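Side-chain contacts in lactate dehydrogenase, adjacent gene encodes predicted malate dehydrogenase (Cryptosporidium parvum, PDB 4ND2), which probably catalyses the NAD-dependent interconversion of (S)-lactate and pyruvate: residues A[156-161]-A[186-191]; A[240-245]-A[249-254]. All coordinates share one frame; numbering follows the deposited sequence.

How the contacts relate
Running from the N terminus, the chain first lays down the parallel Rossmann sheet, and both contacts come later, within the alpha/beta C-terminal domain. Contact 1 closes first: helix 147-162 is rejoined by the strand 189-190 region after a 24-residue excursion that includes strand 169-174. Contact 2 opens only afterwards and closes a much tighter connection, spanning the last turn of helix 234-248 and the loop that leads into strand 253-261. The two loops therefore follow in series, neither enclosing nor crossing the other. The centres of contacts 1 and 2 lie about 22 Å apart, and the two do not touch. Contact 1 is buried and apolar, contact 2 charged and near the surface; both touch the same neighbouring subunit.

Contact 1: residues A[156-161]-A[186-191]; sequences TFIAQH and SSVSVG
V188 meets I158 tip to tip, with I158 CD1 3.7 Å from V188 CG1. The other branch is close as well, V188 CG2 standing 4.0 Å from the same I158 CD1, so the delta methyl faces both prongs of the valine. I158 reaches this place because its CG1 lies anti to the carbonyl carbon (chi1 -65°) and chi2 of 160° carries CD1 onward, away from the helix. This is a helix-on-sheet contact of the alpha/beta C-terminal domain, in which helix 147-162 packs against the antiparallel sheet containing strands 169-174 and 189-190; the same helix carries R153, which binds pyruvate. V169 and A171 of the neighbouring strand also touch I158, and I212 of helix 206-227 adds to its surroundings. S189 then directs its CB away from the helix, as the alternation of a strand requires, and its backbone pairs with S170. At V190 the chain turns a side chain back to the helix. Here the approach differs: I158 and V190 lie alongside one another, pointing opposite ways, and the gamma methyls I158 CG2 and V190 CG2 come to 4.0 Å.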
ATOM      1  N   THR A 156      18.009   6.370  11.542  1.00 18.24           N
ATOM      2  CA  THR A 156      18.662   5.687  10.429  1.00 18.30           C
ATOM      3  C   THR A 156      20.127   5.383  10.732  1.00 18.29           C
ATOM      4  O   THR A 156      20.598   4.281  10.465  1.00 18.26           O
ATOM      5  CB  THR A 156      18.545   6.521   9.135  1.00 18.32           C
ATOM      6  OG1 THR A 156      17.163   6.626   8.771  1.00 18.60           O
ATOM      7  CG2 THR A 156      19.311   5.887   7.982  1.00 18.40           C
ATOM      8  N   PHE A 157      20.833   6.357  11.300  1.00 18.45           N
ATOM      9  CA  PHE A 157      22.249   6.195  11.620  1.00 18.60           C
ATOM     10  C   PHE A 157      22.465   5.159  12.724  1.00 18.61           C
ATOM     11  O   PHE A 157      23.400   4.369  12.655  1.00 18.61           O
ATOM     12  CB  PHE A 157      22.883   7.535  12.010  1.00 18.86           C
ATOM     13  CG  PHE A 157      22.818   8.588  10.929  1.00 19.11           C
ATOM     14  CD1 PHE A 157      22.829   8.244   9.577  1.00 19.37           C
ATOM     15  CD2 PHE A 157      22.768   9.932  11.265  1.00 19.17           C
ATOM     16  CE1 PHE A 157      22.775   9.220   8.595  1.00 19.47           C
ATOM     17  CE2 PHE A 157      22.722  10.911  10.285  1.00 19.27           C
ATOM     18  CZ  PHE A 157      22.722  10.554   8.951  1.00 19.34           C
ATOM     19  N   ILE A 158      21.587   5.155  13.722  1.00 18.88           N
ATOM     20  CA  ILE A 158      21.619   4.131  14.769  1.00 19.42           C
ATOM     21  C   ILE A 158      21.356   2.759  14.153  1.00 19.96           C
ATOM     22  O   ILE A 158      22.076   1.798  14.432  1.00 19.70           O
ATOM     23  CB  ILE A 158      20.575   4.407  15.871  1.00 19.40           C
ATOM     24  CG1 ILE A 158      20.923   5.697  16.619  1.00 19.52           C
ATOM     25  CG2 ILE A 158      20.502   3.236  16.849  1.00 19.59           C
ATOM     26  CD1 ILE A 158      19.757   6.315  17.359  1.00 19.55           C
ATOM     27  N   ALA A 159      20.326   2.684  13.310  1.00 20.14           N
ATOM     28  CA  ALA A 159      19.941   1.434  12.650  1.00 20.84           C
ATOM     29  C   ALA A 159      21.059   0.877  11.777  1.00 21.33           C
ATOM     30  O   ALA A 159      21.279  -0.337  11.740  1.00 21.66           O
ATOM     31  CB  ALA A 159      18.684   1.643  11.819  1.00 20.73           C
ATOM     32  N   GLN A 160      21.763   1.766  11.081  1.00 22.11           N
ATOM     33  CA  GLN A 160      22.869   1.363  10.212  1.00 22.79           C
ATOM     34  C   GLN A 160      24.055   0.812  11.005  1.00 22.79           C
ATOM     35  O   GLN A 160      24.761  -0.076  10.524  1.00 22.40           O
ATOM     36  CB  GLN A 160      23.306   2.522   9.307  1.00 23.92           C
ATOM     37  CG  GLN A 160      22.342   2.756   8.149  1.00 25.12           C
ATOM     38  CD  GLN A 160      22.660   3.989   7.319  1.00 26.15           C
ATOM     39  OE1 GLN A 160      23.157   4.994   7.831  1.00 27.64           O
ATOM     40  NE2 GLN A 160      22.353   3.923   6.030  1.00 26.51           N
ATOM     41  N   HIS A 161      24.275   1.329  12.214  1.00 22.76           N
ATOM     42  CA  HIS A 161      25.316   0.783  13.082  1.00 23.10           C
ATOM     43  C   HIS A 161      24.993  -0.661  13.474  1.00 22.85           C
ATOM     44  O   HIS A 161      25.813  -1.554  13.284  1.00 22.66           O
ATOM     45  CB  HIS A 161      25.509   1.630  14.345  1.00 23.47           C
ATOM     46  CG  HIS A 161      26.428   1.000  15.344  1.00 23.88           C
ATOM     47  ND1 HIS A 161      27.800   1.076  15.243  1.00 24.24           N
ATOM     48  CD2 HIS A 161      26.173   0.246  16.440  1.00 23.98           C
ATOM     49  CE1 HIS A 161      28.351   0.406  16.240  1.00 24.25           C
ATOM     50  NE2 HIS A 161      27.385  -0.107  16.981  1.00 24.24           N
ATOM     51  N   SER A 186      19.649   9.601  25.510  1.00 26.20           N
ATOM     52  CA  SER A 186      19.189   8.931  26.731  1.00 27.44           C
ATOM     53  C   SER A 186      17.916   8.103  26.536  1.00 28.16           C
ATOM     54  O   SER A 186      17.729   7.089  27.211  1.00 29.73           O
ATOM     55  CB  SER A 186      18.973   9.946  27.859  1.00 27.35           C
ATOM     56  OG  SER A 186      17.840  10.761  27.610  1.00 27.51           O
ATOM     57  N   SER A 187      17.051   8.534  25.620  1.00 28.13           N
ATOM     58  CA  SER A 187      15.781   7.854  25.367  1.00 27.93           C
ATOM     59  C   SER A 187      15.773   7.051  24.060  1.00 26.81           C
ATOM     60  O   SER A 187      14.710   6.689  23.560  1.00 27.12           O
ATOM     61  CB  SER A 187      14.644   8.874  25.352  1.00 28.32           C
ATOM     62  OG  SER A 187      14.861   9.850  24.351  1.00 29.40           O
ATOM     63  N   VAL A 188      16.953   6.777  23.509  1.00 25.43           N
ATOM     64  CA  VAL A 188      17.066   5.906  22.345  1.00 24.78           C
ATOM     65  C   VAL A 188      16.846   4.454  22.773  1.00 24.48           C
ATOM     66  O   VAL A 188      17.333   4.030  23.822  1.00 23.59           O
ATOM     67  CB  VAL A 188      18.449   6.040  21.668  1.00 24.60           C
ATOM     68  CG1 VAL A 188      18.675   4.937  20.642  1.00 24.67           C
ATOM     69  CG2 VAL A 188      18.588   7.409  21.015  1.00 24.57           C
ATOM     70  N   SER A 189      16.105   3.701  21.966  1.00 23.86           N
ATOM     71  CA  SER A 189      16.000   2.259  22.161  1.00 23.92           C
ATOM     72  C   SER A 189      15.909   1.526  20.826  1.00 23.99           C
ATOM     73  O   SER A 189      15.399   2.067  19.844  1.00 23.82           O
ATOM     74  CB  SER A 189      14.814   1.902  23.064  1.00 23.96           C
ATOM     75  OG  SER A 189      13.595   2.410  22.560  1.00 24.49           O
ATOM     76  N   VAL A 190      16.443   0.307  20.801  1.00 23.61           N
ATOM     77  CA  VAL A 190      16.391  -0.559  19.629  1.00 23.65           C
ATOM     78  C   VAL A 190      15.654  -1.832  20.031  1.00 23.93           C
ATOM     79  O   VAL A 190      16.200  -2.679  20.741  1.00 23.63           O
ATOM     80  CB  VAL A 190      17.800  -0.917  19.112  1.00 23.59           C
ATOM     81  CG1 VAL A 190      17.704  -1.757  17.845  1.00 23.59           C
ATOM     82  CG2 VAL A 190      18.620   0.345  18.866  1.00 23.65           C
ATOM     83  N   GLY A 191      14.404  -1.950  19.592  1.00 24.12           N
ATOM     84  CA  GLY A 191      13.553  -3.071  19.980  1.00 24.27           C
ATOM     85  C   GLY A 191      13.313  -3.170  21.478  1.00 24.36           C
ATOM     86  O   GLY A 191      13.077  -4.263  21.998  1.00 24.62           O
TER

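Contact 2: residues A[240-245]-A[249-254]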
ATOM      1  N   ALA A 240       7.000  15.800   5.472  1.00 16.79           N
ATOM      2  CA  ALA A 240       5.823  16.669   5.428  1.00 17.01           C
ATOM      3  C   ALA A 240       4.543  15.878   5.161  1.00 16.99           C
ATOM      4  O   ALA A 240       3.495  16.178   5.736  1.00 17.05           O
ATOM      5  CB  ALA A 240       6.002  17.748   4.371  1.00 17.06           C
ATOM      6  N   VAL A 241       4.635  14.870   4.293  1.00 17.08           N
ATOM      7  CA  VAL A 241       3.486  14.023   3.964  1.00 17.45           C
ATOM      8  C   VAL A 241       3.049  13.204   5.182  1.00 17.76           C
ATOM      9  O   VAL A 241       1.852  13.065   5.441  1.00 17.62           O
ATOM     10  CB  VAL A 241       3.780  13.088   2.764  1.00 17.55           C
ATOM     11  CG1 VAL A 241       2.635  12.105   2.543  1.00 17.72           C
ATOM     12  CG2 VAL A 241       4.015  13.899   1.497  1.00 17.64           C
ATOM     13  N   LYS A 242       4.014  12.681   5.935  1.00 18.14           N
ATOM     14  CA  LYS A 242       3.701  11.944   7.162  1.00 18.62           C
ATOM     15  C   LYS A 242       2.933  12.830   8.140  1.00 18.24           C
ATOM     16  O   LYS A 242       1.985  12.377   8.777  1.00 17.87           O
ATOM     17  CB  LYS A 242       4.974  11.404   7.828  1.00 19.43           C
ATOM     18  CG  LYS A 242       5.777  10.407   6.997  1.00 20.14           C
ATOM     19  CD  LYS A 242       4.980   9.188   6.551  1.00 20.85           C
ATOM     20  CE  LYS A 242       4.548   8.321   7.726  1.00 21.52           C
ATOM     21  NZ  LYS A 242       3.785   7.133   7.261  1.00 22.19           N
ATOM     22  N   MET A 243       3.326  14.097   8.235  1.00 18.11           N
ATOM     23  CA  MET A 243       2.632  15.059   9.095  1.00 18.18           C
ATOM     24  C   MET A 243       1.221  15.360   8.588  1.00 18.09           C
ATOM     25  O   MET A 243       0.284  15.453   9.379  1.00 17.77           O
ATOM     26  CB  MET A 243       3.442  16.354   9.217  1.00 18.34           C
ATOM     27  CG  MET A 243       4.761  16.168   9.949  1.00 18.61           C
ATOM     28  SD  MET A 243       5.772  17.658  10.020  1.00 18.93           S
ATOM     29  CE  MET A 243       4.764  18.707  11.061  1.00 18.66           C
ATOM     30  N   ALA A 244       1.077  15.506   7.271  1.00 18.14           N
ATOM     31  CA  ALA A 244      -0.233  15.716   6.653  1.00 18.44           C
ATOM     32  C   ALA A 244      -1.157  14.517   6.875  1.00 18.77           C
ATOM     33  O   ALA A 244      -2.344  14.696   7.161  1.00 18.55           O
ATOM     34  CB  ALA A 244      -0.082  15.999   5.163  1.00 18.38           C
ATOM     35  N   GLU A 245      -0.606  13.309   6.737  1.00 19.40           N
ATOM     36  CA  GLU A 245      -1.333  12.063   7.020  1.00 19.99           C
ATOM     37  C   GLU A 245      -1.896  12.023   8.439  1.00 19.45           C
ATOM     38  O   GLU A 245      -3.046  11.634   8.649  1.00 18.95           O
ATOM     39  CB  GLU A 245      -0.414  10.850   6.866  1.00 21.32           C
ATOM     40  CG  GLU A 245      -0.067  10.439   5.447  1.00 23.00           C
ATOM     41  CD  GLU A 245       0.959   9.318   5.420  1.00 24.30           C
ATOM     42  OE1 GLU A 245       1.142   8.651   6.461  1.00 26.15           O
ATOM     43  OE2 GLU A 245       1.587   9.101   4.363  1.00 25.77           O
ATOM     44  N   LYS A 249      -5.923  11.864   8.738  1.00 20.19           N
ATOM     45  CA  LYS A 249      -6.452  10.587   9.218  1.00 20.80           C
ATOM     46  C   LYS A 249      -6.658  10.555  10.736  1.00 20.73           C
ATOM     47  O   LYS A 249      -7.041   9.522  11.286  1.00 19.96           O
ATOM     48  CB  LYS A 249      -5.532   9.450   8.776  1.00 21.83           C
ATOM     49  CG  LYS A 249      -5.494   9.277   7.264  1.00 22.84           C
ATOM     50  CD  LYS A 249      -4.368   8.355   6.826  1.00 24.03           C
ATOM     51  CE  LYS A 249      -4.621   7.760   5.448  1.00 24.94           C
ATOM     52  NZ  LYS A 249      -5.942   7.077   5.313  1.00 25.54           N
ATOM     53  N   ASP A 250      -6.413  11.685  11.403  1.00 20.78           N
ATOM     54  CA  ASP A 250      -6.627  11.813  12.848  1.00 21.11           C
ATOM     55  C   ASP A 250      -5.917  10.686  13.599  1.00 21.01           C
ATOM     56  O   ASP A 250      -6.519   9.998  14.423  1.00 20.74           O
ATOM     57  CB  ASP A 250      -8.129  11.817  13.163  1.00 21.31           C
ATOM     58  CG  ASP A 250      -8.429  12.095  14.633  1.00 21.82           C
ATOM     59  OD1 ASP A 250      -7.727  12.923  15.254  1.00 21.67           O
ATOM     60  OD2 ASP A 250      -9.376  11.479  15.165  1.00 21.96           O
ATOM     61  N   LYS A 251      -4.633  10.509  13.305  1.00 21.20           N
ATOM     62  CA  LYS A 251      -3.877   9.354  13.796  1.00 21.70           C
ATOM     63  C   LYS A 251      -3.548   9.375  15.287  1.00 21.55           C
ATOM     64  O   LYS A 251      -3.300   8.318  15.871  1.00 21.37           O
ATOM     65  CB  LYS A 251      -2.558   9.214  13.035  1.00 22.35           C
ATOM     66  CG  LYS A 251      -2.694   8.730  11.606  1.00 23.17           C
ATOM     67  CD  LYS A 251      -1.326   8.370  11.054  1.00 24.14           C
ATOM     68  CE  LYS A 251      -1.365   8.123   9.562  1.00 25.11           C
ATOM     69  NZ  LYS A 251      -0.006   7.801   9.040  1.00 26.05           N
ATOM     70  N   LYS A 252      -3.517  10.564  15.887  1.00 21.17           N
ATOM     71  CA  LYS A 252      -2.915  10.752  17.211  1.00 21.34           C
ATOM     72  C   LYS A 252      -1.478  10.217  17.188  1.00 21.13           C
ATOM     73  O   LYS A 252      -1.039   9.521  18.107  1.00 21.33           O
ATOM     74  CB  LYS A 252      -3.737  10.059  18.313  1.00 21.49           C
ATOM     75  CG  LYS A 252      -5.244  10.237  18.207  1.00 21.77           C
ATOM     76  CD  LYS A 252      -5.664  11.696  18.211  1.00 22.04           C
ATOM     77  CE  LYS A 252      -7.180  11.812  18.210  1.00 22.29           C
ATOM     78  NZ  LYS A 252      -7.656  13.208  18.015  1.00 22.52           N
ATOM     79  N   ALA A 253      -0.759  10.537  16.116  1.00 21.10           N
ATOM     80  CA  ALA A 253       0.608  10.070  15.928  1.00 21.02           C
ATOM     81  C   ALA A 253       1.568  10.934  16.730  1.00 20.92           C
ATOM     82  O   ALA A 253       1.371  12.143  16.852  1.00 20.41           O
ATOM     83  CB  ALA A 253       0.980  10.110  14.453  1.00 21.08           C
ATOM     84  N   VAL A 254       2.607  10.308  17.274  1.00 20.95           N
ATOM     85  CA  VAL A 254       3.669  11.044  17.946  1.00 21.20           C
ATOM     86  C   VAL A 254       4.593  11.607  16.871  1.00 21.18           C
ATOM     87  O   VAL A 254       5.294  10.858  16.188  1.00 21.32           O
ATOM     88  CB  VAL A 254       4.476  10.165  18.922  1.00 21.55           C
ATOM     89  CG1 VAL A 254       5.585  10.984  19.573  1.00 21.90           C
ATOM     90  CG2 VAL A 254       3.567   9.566  19.983  1.00 21.53           C
TER
HETATM   91  O   HOH W   1       1.638   9.951  10.001  1.00 28.89           O
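E245 OE1 accepts from two lysines, one from each segment. E245 OE1 offers K251 NZ its anti lone pair, away from the other carboxylate oxygen, at 2.9 Å, whereas K242 NZ, from one helical turn earlier, meets E245 OE1 on the syn side at 3.2 Å and 21° out of the carboxylate plane. The two ammonium groups, K242 NZ and K251 NZ, lie 4.2 Å apart, like charges whose closeness the shared carboxylate oxygen would offset. Their shapes differ too: K251 is extended beyond CG and lies across E245, with K251 CE 4.0 Å from E245 CB, while K242 folds through three successive torsions near -60° to curl back toward the carboxylate. A water bridges the same place, donating to K242 O at 2.7 Å and accepting from K251 NZ, so the K251 ammonium is tied to both a side chain and the helix backbone.

The main-chain link is K249 N to E245 O, 2.9 Å with an N-H...O angle of 154°. It belongs to the last turn of helix 234-248, where D250, with positive phi, ends the helix in a Schellman motif and the chain heads into strand 253-261. Beyond it, D250 OD1 accepts from K252 NZ through the oxygen's syn lone pair at 2.8 Å; K252 also pairs with E284, while K252 and A253 opposite I278 form a G1 beta bulge. The D250 carboxylate is shared further, through a salt bridge to R4 of a neighbouring subunit.

With two positive groups bearing on one oxygen, E245 would be expected to stay ionised, and both lysines to keep their protons.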